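Local coordinates for protein elastase inhibitor AFUEI (Aspergillus fumigatus Af293, PDB 3W0D) that inhibits elastases, acting non-competitively with a nanomolar Ki on the fungus's own enzyme, and also inhibits human leukocyte elastase, at residues L37-M42 with N53-E58. Residues are numbered along the deposited sequence; the frame is centred on the assembly and turned at random.
Sequences LHPGDM and NIQVNE
L37 packs its isobutyl group against N53 and Q55 of the neighbouring strand, CD1 reaching 3.8 Å from CB of N53 while L37 CB lies 3.8 Å from Q55 OE1. The leucine and glutamine side chains share one face of the sheet and cross at about a right angle. Beneath them the backbones pair in parallel: L37 N donates to I54 O at 2.8 Å, and V56 N returns a bond to L37 O, nearly in line with that carbonyl. The Q55 chain leaves with CG anti to the backbone N and then bends at chi2 (67°), which leans the amide over the gap between the strands, NE2 forward toward V56 O. NE2 thereby gives that carbonyl a hydrogen bond from above its plane, and passes close to L37 O at an angle too poor for a second one.

Past the bridge, H38 and V56 lie side by side, H38 CD2 3.8 Å from V56 CG1. P39 follows, its CD packed 3.2 Å from V56 O. A type II turn from H38 to D41 then swings the chain away, and D41 OD2 accepts from H38 ND1 in the ring plane at 3.2 Å, which should help fix the rotation of the imidazole. N53 OD1 takes a bond from R35, and ND2 reaches H66 O and the C-terminal carboxylate of A68.

The parallel pairing of 34-37 with 52-56 through an extended connection is consistent with the I78 family's place in the CI-2 clan. Strand 52-56 is central, antiparallel to 62-67; beyond the turn, M42 pairs antiparallel with a strand of the second subunit.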
loop_
_atom_site.group_PDB
_atom_site.type_symbol
_atom_site.label_atom_id
_atom_site.label_comp_id
_atom_site.label_asym_id
_atom_site.label_seq_id
_atom_site.Cartn_x
_atom_site.Cartn_y
_atom_site.Cartn_z
ATOM N N LEU A 37 -7.670 1.456 7.156
ATOM C CA LEU A 37 -6.513 1.330 8.041
ATOM C C LEU A 37 -6.397 2.505 8.999
ATOM O O LEU A 37 -6.466 3.662 8.583
ATOM C CB LEU A 37 -5.231 1.233 7.214
ATOM C CG LEU A 37 -5.087 -0.029 6.366
ATOM C CD1 LEU A 37 -4.025 0.152 5.284
ATOM C CD2 LEU A 37 -4.737 -1.184 7.290
ATOM N N HIS A 38 -6.211 2.207 10.277
ATOM C CA HIS A 38 -6.079 3.253 11.280
ATOM C C HIS A 38 -4.774 3.110 12.040
ATOM O O HIS A 38 -4.205 2.025 12.115
ATOM C CB HIS A 38 -7.192 3.177 12.326
ATOM C CG HIS A 38 -8.571 3.119 11.763
ATOM N ND1 HIS A 38 -9.154 1.943 11.338
ATOM C CD2 HIS A 38 -9.503 4.085 11.594
ATOM C CE1 HIS A 38 -10.388 2.190 10.936
ATOM N NE2 HIS A 38 -10.625 3.482 11.082
ATOM N N PRO A 39 -4.284 4.220 12.608
ATOM C CA PRO A 39 -3.050 4.268 13.396
ATOM C C PRO A 39 -3.197 3.305 14.571
ATOM O O PRO A 39 -4.209 3.334 15.269
ATOM C CB PRO A 39 -2.971 5.733 13.853
ATOM C CG PRO A 39 -4.176 6.443 13.209
ATOM C CD PRO A 39 -4.639 5.560 12.112
ATOM N N GLY A 40 -2.200 2.444 14.772
ATOM C CA GLY A 40 -2.259 1.488 15.865
ATOM C C GLY A 40 -2.859 0.127 15.521
ATOM O O GLY A 40 -2.666 -0.833 16.259
ATOM N N ASP A 41 -3.591 0.030 14.415
ATOM C CA ASP A 41 -4.205 -1.238 14.009
ATOM C C ASP A 41 -3.190 -2.365 13.850
ATOM O O ASP A 41 -2.168 -2.198 13.190
ATOM C CB ASP A 41 -4.939 -1.077 12.673
ATOM C CG ASP A 41 -6.259 -0.334 12.799
ATOM O OD1 ASP A 41 -6.518 0.288 13.851
ATOM O OD2 ASP A 41 -7.041 -0.368 11.823
ATOM N N MET A 42 -3.482 -3.518 14.440
ATOM C CA MET A 42 -2.592 -4.664 14.310
ATOM C C MET A 42 -3.139 -5.541 13.187
ATOM O O MET A 42 -4.326 -5.873 13.163
ATOM C CB MET A 42 -2.511 -5.446 15.622
ATOM C CG MET A 42 -1.957 -4.625 16.790
ATOM S SD MET A 42 -1.277 -5.644 18.113
ATOM C CE MET A 42 -2.800 -6.232 18.864
ATOM N N ASN A 53 -7.597 -0.516 0.279
ATOM C CA ASN A 53 -7.233 -0.027 1.612
ATOM C C ASN A 53 -7.272 1.489 1.632
ATOM O O ASN A 53 -6.677 2.147 0.771
ATOM C CB ASN A 53 -5.815 -0.459 1.993
ATOM C CG ASN A 53 -5.657 -1.944 2.030
ATOM O OD1 ASN A 53 -5.983 -2.591 3.026
ATOM N ND2 ASN A 53 -5.166 -2.508 0.935
ATOM N N ILE A 54 -7.969 2.041 2.613
ATOM C CA ILE A 54 -8.055 3.485 2.751
ATOM C C ILE A 54 -7.312 3.837 4.032
ATOM O O ILE A 54 -7.734 3.442 5.114
ATOM C CB ILE A 54 -9.515 3.972 2.906
ATOM C CG1 ILE A 54 -10.387 3.500 1.732
ATOM C CG2 ILE A 54 -9.524 5.482 3.017
ATOM C CD1 ILE A 54 -9.967 4.040 0.389
ATOM N N GLN A 55 -6.201 4.554 3.911
ATOM C CA GLN A 55 -5.428 4.942 5.078
ATOM C C GLN A 55 -6.029 6.220 5.650
ATOM O O GLN A 55 -6.173 7.219 4.952
ATOM C CB GLN A 55 -3.965 5.172 4.696
ATOM C CG GLN A 55 -3.065 5.590 5.857
ATOM C CD GLN A 55 -2.868 4.507 6.896
ATOM O OE1 GLN A 55 -2.252 3.467 6.627
ATOM N NE2 GLN A 55 -3.402 4.739 8.098
ATOM N N VAL A 56 -6.393 6.171 6.925
ATOM C CA VAL A 56 -6.993 7.306 7.614
ATOM C C VAL A 56 -6.081 7.727 8.765
ATOM O O VAL A 56 -5.404 6.882 9.347
ATOM C CB VAL A 56 -8.377 6.885 8.148
ATOM C CG1 VAL A 56 -8.485 7.147 9.626
ATOM C CG2 VAL A 56 -9.459 7.603 7.378
ATOM N N ASN A 57 -6.030 9.019 9.089
ATOM C CA ASN A 57 -5.188 9.448 10.207
ATOM C C ASN A 57 -5.988 9.486 11.505
ATOM O O ASN A 57 -7.132 9.036 11.548
ATOM C CB ASN A 57 -4.517 10.812 9.947
ATOM C CG ASN A 57 -5.499 11.973 9.895
ATOM O OD1 ASN A 57 -6.644 11.871 10.336
ATOM N ND2 ASN A 57 -5.041 13.094 9.360
ATOM N N GLU A 58 -5.396 10.018 12.569
ATOM C CA GLU A 58 -6.091 10.039 13.853
ATOM C C GLU A 58 -7.283 10.971 13.885
ATOM O O GLU A 58 -8.084 10.909 14.814
ATOM C CB GLU A 58 -5.141 10.420 14.988
ATOM C CG GLU A 58 -4.802 11.908 15.060
ATOM C CD GLU A 58 -4.735 12.420 16.493
ATOM O OE1 GLU A 58 -4.350 13.588 16.698
ATOM O OE2 GLU A 58 -5.076 11.657 17.421
#